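Local coordinates for protein hydrogenase 2 maturation peptidase (Thaumarchaeota archaeon SCGC AB-539-E09, PDB 5TTX) that probably acts as an endopeptidase that trims the C-terminal end of the large subunit of a nickel-iron hydrogenase during its maturation, at residues E73-K81 against E142-L153. Residues are numbered along the deposited sequence; the frame is centred on the assembly and turned at random.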
ATOM      1  N   GLU A  73     -12.819 -22.422 -40.044  1.00 43.56           N
ATOM      2  CA  GLU A  73     -12.930 -22.508 -41.492  1.00 38.88           C
ATOM      3  C   GLU A  73     -11.926 -23.524 -42.010  1.00 40.19           C
ATOM      4  O   GLU A  73     -10.751 -23.490 -41.648  1.00 43.07           O
ATOM      5  CB  GLU A  73     -12.681 -21.158 -42.153  1.00 33.22           C
ATOM      6  CG  GLU A  73     -13.500 -20.021 -41.615  1.00 48.18           C
ATOM      7  CD  GLU A  73     -13.569 -18.877 -42.609  1.00 56.53           C
ATOM      8  OE1 GLU A  73     -14.433 -17.985 -42.443  1.00 60.51           O
ATOM      9  OE2 GLU A  73     -12.767 -18.890 -43.570  1.00 56.45           O
ATOM     10  N   GLY A  74     -12.394 -24.433 -42.854  1.00 40.39           N
ATOM     11  CA  GLY A  74     -11.537 -25.439 -43.423  1.00 34.32           C
ATOM     12  C   GLY A  74     -12.220 -26.776 -43.437  1.00 33.47           C
ATOM     13  O   GLY A  74     -13.252 -26.977 -42.785  1.00 43.68           O
ATOM     14  N   PRO A  75     -11.646 -27.726 -44.165  1.00 35.83           N
ATOM     15  CA  PRO A  75     -12.308 -29.016 -44.364  1.00 39.80           C
ATOM     16  C   PRO A  75     -12.116 -29.924 -43.165  1.00 40.58           C
ATOM     17  O   PRO A  75     -11.174 -29.748 -42.374  1.00 38.61           O
ATOM     18  CB  PRO A  75     -11.598 -29.582 -45.604  1.00 33.52           C
ATOM     19  CG  PRO A  75     -10.186 -29.114 -45.423  1.00 29.40           C
ATOM     20  CD  PRO A  75     -10.296 -27.710 -44.773  1.00 35.51           C
ATOM     21  N   PRO A  76     -12.989 -30.917 -43.008  1.00 45.11           N
ATOM     22  CA  PRO A  76     -12.803 -31.915 -41.945  1.00 28.39           C
ATOM     23  C   PRO A  76     -11.419 -32.548 -42.012  1.00 31.23           C
ATOM     24  O   PRO A  76     -10.882 -32.822 -43.092  1.00 36.96           O
ATOM     25  CB  PRO A  76     -13.911 -32.935 -42.230  1.00 29.47           C
ATOM     26  CG  PRO A  76     -14.995 -32.132 -42.904  1.00 30.58           C
ATOM     27  CD  PRO A  76     -14.247 -31.107 -43.756  1.00 31.34           C
ATOM     28  N   GLY A  77     -10.829 -32.769 -40.839  1.00 27.14           N
ATOM     29  CA  GLY A  77      -9.489 -33.321 -40.738  1.00 26.05           C
ATOM     30  C   GLY A  77      -8.372 -32.293 -40.816  1.00 28.95           C
ATOM     31  O   GLY A  77      -7.212 -32.656 -40.656  1.00 24.94           O
ATOM     32  N   ARG A  78      -8.676 -31.032 -41.109  1.00 29.64           N
ATOM     33  CA  ARG A  78      -7.668 -29.989 -40.985  1.00 36.52           C
ATOM     34  C   ARG A  78      -7.246 -29.839 -39.520  1.00 34.18           C
ATOM     35  O   ARG A  78      -8.073 -29.875 -38.603  1.00 32.83           O
ATOM     36  CB  ARG A  78      -8.229 -28.669 -41.540  1.00 37.51           C
ATOM     37  CG  ARG A  78      -7.366 -27.458 -41.363  1.00 33.39           C
ATOM     38  CD  ARG A  78      -6.113 -27.497 -42.219  1.00 32.24           C
ATOM     39  NE  ARG A  78      -6.398 -27.687 -43.639  1.00 27.09           N
ATOM     40  CZ  ARG A  78      -6.885 -26.771 -44.474  1.00 32.77           C
ATOM     41  NH1 ARG A  78      -7.087 -27.096 -45.746  1.00 44.49           N
ATOM     42  NH2 ARG A  78      -7.173 -25.541 -44.058  1.00 32.62           N
ATOM     43  N   LEU A  79      -5.949 -29.706 -39.295  1.00 30.72           N
ATOM     44  CA  LEU A  79      -5.397 -29.544 -37.956  1.00 34.59           C
ATOM     45  C   LEU A  79      -4.950 -28.105 -37.750  1.00 31.40           C
ATOM     46  O   LEU A  79      -4.574 -27.411 -38.697  1.00 33.04           O
ATOM     47  CB  LEU A  79      -4.206 -30.488 -37.700  1.00 23.21           C
ATOM     48  CG  LEU A  79      -4.541 -31.971 -37.521  1.00 34.60           C
ATOM     49  CD1 LEU A  79      -3.251 -32.810 -37.239  1.00 28.97           C
ATOM     50  CD2 LEU A  79      -5.592 -32.172 -36.431  1.00 28.11           C
ATOM     51  N   SER A  80      -4.975 -27.674 -36.494  1.00 34.13           N
ATOM     52  CA  SER A  80      -4.688 -26.293 -36.118  1.00 31.02           C
ATOM     53  C   SER A  80      -3.874 -26.310 -34.836  1.00 31.87           C
ATOM     54  O   SER A  80      -4.356 -26.783 -33.800  1.00 36.90           O
ATOM     55  CB  SER A  80      -5.985 -25.510 -35.903  1.00 31.76           C
ATOM     56  OG  SER A  80      -5.766 -24.143 -36.113  1.00 48.21           O
ATOM     57  N   LYS A  81      -2.657 -25.792 -34.885  1.00 31.02           N
ATOM     58  CA  LYS A  81      -1.800 -25.751 -33.710  1.00 26.59           C
ATOM     59  C   LYS A  81      -1.728 -24.316 -33.215  1.00 33.96           C
ATOM     60  O   LYS A  81      -1.501 -23.395 -34.000  1.00 40.49           O
ATOM     61  CB  LYS A  81      -0.396 -26.285 -34.024  1.00 29.61           C
ATOM     62  CG  LYS A  81       0.547 -26.310 -32.815  1.00 41.82           C
ATOM     63  CD  LYS A  81       1.884 -26.959 -33.168  1.00 43.93           C
ATOM     64  CE  LYS A  81       2.408 -26.440 -34.497  1.00 55.18           C
ATOM     65  NZ  LYS A  81       3.476 -25.420 -34.297  1.00 71.94           N
ATOM     66  N   GLU A 142     -12.006 -38.673 -42.344  1.00 31.17           N
ATOM     67  CA  GLU A 142     -11.071 -37.555 -42.285  1.00 28.22           C
ATOM     68  C   GLU A 142     -10.438 -37.432 -40.910  1.00 27.99           C
ATOM     69  O   GLU A 142      -9.219 -37.256 -40.793  1.00 35.07           O
ATOM     70  CB  GLU A 142     -11.766 -36.244 -42.653  1.00 25.16           C
ATOM     71  CG  GLU A 142     -12.220 -36.200 -44.092  1.00 26.99           C
ATOM     72  CD  GLU A 142     -13.702 -36.556 -44.222  1.00 40.00           C
ATOM     73  OE1 GLU A 142     -14.392 -35.897 -45.033  1.00 37.36           O
ATOM     74  OE2 GLU A 142     -14.170 -37.491 -43.510  1.00 29.77           O
ATOM     75  N   VAL A 143     -11.242 -37.526 -39.858  1.00 25.90           N
ATOM     76  CA  VAL A 143     -10.694 -37.225 -38.547  1.00 30.94           C
ATOM     77  C   VAL A 143      -9.880 -38.396 -38.037  1.00 35.06           C
ATOM     78  O   VAL A 143      -8.865 -38.207 -37.351  1.00 36.99           O
ATOM     79  CB  VAL A 143     -11.812 -36.813 -37.580  1.00 24.85           C
ATOM     80  CG1 VAL A 143     -11.284 -36.711 -36.151  1.00 24.71           C
ATOM     81  CG2 VAL A 143     -12.439 -35.474 -38.045  1.00 21.63           C
ATOM     82  N   GLU A 144     -10.259 -39.609 -38.416  1.00 30.35           N
ATOM     83  CA  GLU A 144      -9.385 -40.744 -38.188  1.00 27.45           C
ATOM     84  C   GLU A 144      -8.015 -40.510 -38.808  1.00 31.56           C
ATOM     85  O   GLU A 144      -6.987 -40.771 -38.174  1.00 38.35           O
ATOM     86  CB  GLU A 144      -9.994 -42.027 -38.749  1.00 34.86           C
ATOM     87  CG  GLU A 144      -8.901 -43.097 -38.952  1.00 46.80           C
ATOM     88  CD  GLU A 144      -9.266 -44.469 -38.435  1.00 65.87           C
ATOM     89  OE1 GLU A 144     -10.469 -44.828 -38.427  1.00 60.87           O
ATOM     90  OE2 GLU A 144      -8.323 -45.199 -38.049  1.00 83.89           O
ATOM     91  N   ALA A 145      -7.974 -40.069 -40.070  1.00 29.06           N
ATOM     92  CA  ALA A 145      -6.667 -39.844 -40.673  1.00 35.17           C
ATOM     93  C   ALA A 145      -5.941 -38.707 -39.959  1.00 38.06           C
ATOM     94  O   ALA A 145      -4.705 -38.732 -39.838  1.00 37.78           O
ATOM     95  CB  ALA A 145      -6.797 -39.578 -42.171  1.00 28.68           C
ATOM     96  N   ALA A 146      -6.696 -37.756 -39.409  1.00 35.03           N
ATOM     97  CA  ALA A 146      -6.074 -36.631 -38.737  1.00 28.09           C
ATOM     98  C   ALA A 146      -5.446 -37.052 -37.422  1.00 36.29           C
ATOM     99  O   ALA A 146      -4.504 -36.389 -36.955  1.00 37.40           O
ATOM    100  CB  ALA A 146      -7.092 -35.511 -38.511  1.00 21.08           C
ATOM    101  N   THR A 147      -5.953 -38.130 -36.802  1.00 29.17           N
ATOM    102  CA  THR A 147      -5.339 -38.603 -35.567  1.00 29.50           C
ATOM    103  C   THR A 147      -3.880 -38.984 -35.804  1.00 35.11           C
ATOM    104  O   THR A 147      -3.013 -38.689 -34.976  1.00 34.14           O
ATOM    105  CB  THR A 147      -6.104 -39.791 -34.976  1.00 32.72           C
ATOM    106  OG1 THR A 147      -6.157 -40.870 -35.913  1.00 33.30           O
ATOM    107  CG2 THR A 147      -7.509 -39.385 -34.571  1.00 29.30           C
ATOM    108  N   HIS A 148      -3.583 -39.598 -36.950  1.00 27.90           N
ATOM    109  CA  HIS A 148      -2.202 -39.983 -37.220  1.00 33.44           C
ATOM    110  C   HIS A 148      -1.337 -38.758 -37.465  1.00 37.50           C
ATOM    111  O   HIS A 148      -0.180 -38.717 -37.041  1.00 37.58           O
ATOM    112  CB  HIS A 148      -2.142 -40.959 -38.403  1.00 29.52           C
ATOM    113  CG  HIS A 148      -2.927 -42.200 -38.151  1.00 42.46           C
ATOM    114  ND1 HIS A 148      -2.458 -43.223 -37.355  1.00 44.42           N
ATOM    115  CD2 HIS A 148      -4.182 -42.547 -38.511  1.00 38.31           C
ATOM    116  CE1 HIS A 148      -3.384 -44.158 -37.254  1.00 41.47           C
ATOM    117  NE2 HIS A 148      -4.434 -43.778 -37.955  1.00 43.96           N
ATOM    118  N   ALA A 149      -1.893 -37.746 -38.135  1.00 34.57           N
ATOM    119  CA  ALA A 149      -1.171 -36.493 -38.329  1.00 29.24           C
ATOM    120  C   ALA A 149      -0.929 -35.789 -36.995  1.00 29.35           C
ATOM    121  O   ALA A 149       0.161 -35.253 -36.751  1.00 40.82           O
ATOM    122  CB  ALA A 149      -1.953 -35.586 -39.279  1.00 28.65           C
ATOM    123  N   ALA A 150      -1.934 -35.789 -36.121  1.00 25.18           N
ATOM    124  CA  ALA A 150      -1.760 -35.165 -34.823  1.00 34.12           C
ATOM    125  C   ALA A 150      -0.681 -35.883 -34.037  1.00 34.39           C
ATOM    126  O   ALA A 150       0.115 -35.243 -33.343  1.00 37.02           O
ATOM    127  CB  ALA A 150      -3.088 -35.153 -34.057  1.00 28.29           C
ATOM    128  N   VAL A 151      -0.613 -37.212 -34.172  1.00 29.85           N
ATOM    129  CA  VAL A 151       0.429 -37.974 -33.489  1.00 28.43           C
ATOM    130  C   VAL A 151       1.806 -37.449 -33.888  1.00 26.25           C
ATOM    131  O   VAL A 151       2.663 -37.196 -33.038  1.00 40.51           O
ATOM    132  CB  VAL A 151       0.270 -39.477 -33.790  1.00 38.90           C
ATOM    133  CG1 VAL A 151       1.569 -40.269 -33.499  1.00 28.72           C
ATOM    134  CG2 VAL A 151      -0.875 -40.044 -32.983  1.00 25.33           C
ATOM    135  N   ASP A 152       2.015 -37.235 -35.188  1.00 31.81           N
ATOM    136  CA  ASP A 152       3.274 -36.664 -35.646  1.00 37.40           C
ATOM    137  C   ASP A 152       3.523 -35.290 -35.042  1.00 44.73           C
ATOM    138  O   ASP A 152       4.658 -34.983 -34.646  1.00 48.12           O
ATOM    139  CB  ASP A 152       3.302 -36.582 -37.169  1.00 32.12           C
ATOM    140  CG  ASP A 152       3.350 -37.949 -37.823  1.00 49.78           C
ATOM    141  OD1 ASP A 152       3.712 -38.942 -37.135  1.00 52.48           O
ATOM    142  OD2 ASP A 152       3.024 -38.022 -39.029  1.00 52.59           O
ATOM    143  N   LEU A 153       2.483 -34.439 -34.976  1.00 34.17           N
ATOM    144  CA  LEU A 153       2.682 -33.112 -34.399  1.00 36.09           C
ATOM    145  C   LEU A 153       3.089 -33.220 -32.942  1.00 34.09           C
ATOM    146  O   LEU A 153       3.976 -32.496 -32.478  1.00 37.45           O
ATOM    147  CB  LEU A 153       1.417 -32.269 -34.510  1.00 35.91           C
ATOM    148  CG  LEU A 153       1.127 -31.616 -35.845  1.00 39.29           C
ATOM    149  CD1 LEU A 153      -0.146 -30.743 -35.734  1.00 28.80           C
ATOM    150  CD2 LEU A 153       2.318 -30.805 -36.288  1.00 30.29           C
TER
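L79 lies against A146, A149, A150 and L153 of the C-terminal helix, joining an edge strand to a helix on one face of the mixed sheet in this alpha/beta hydrogenase maturation protease fold. The axes of 79-81 and 142-153 approach to 10.0 Å at 27°, so the directions are roughly parallel. No hydrogen bond joins the two segments; they meet by van der Waals packing, apolar around L79 and carbon against backbone at the turn. L79 CD1 reaches A149 CB at 3.7 Å. It also packs 3.4 Å from A150 N, while CD2 turns to A146 CB. The CB of L79 points toward the helix, and CG, anti to the carbonyl carbon (chi1 -72°), carries CD1 onto the A149-A150 backbone; F25 and C128 of the same chain also touch L79.

At the type II turn from P75 to R78 the turn's backbone does most of the touching. G77 CA is 3.9 Å from E142 O, and a CB on G77 would be tight against that oxygen. At the start of 142-153, E142 lays CB and CG against P76, its CB 3.6 Å from P76 O and its chain bent at chi2 (98°). With an alanine here CB would remain, but CG and the carboxylate would be gone, and P76 CB is likely to lose part of its cover. Further along the helix, A146 CB sits 3.6 Å from G77 O.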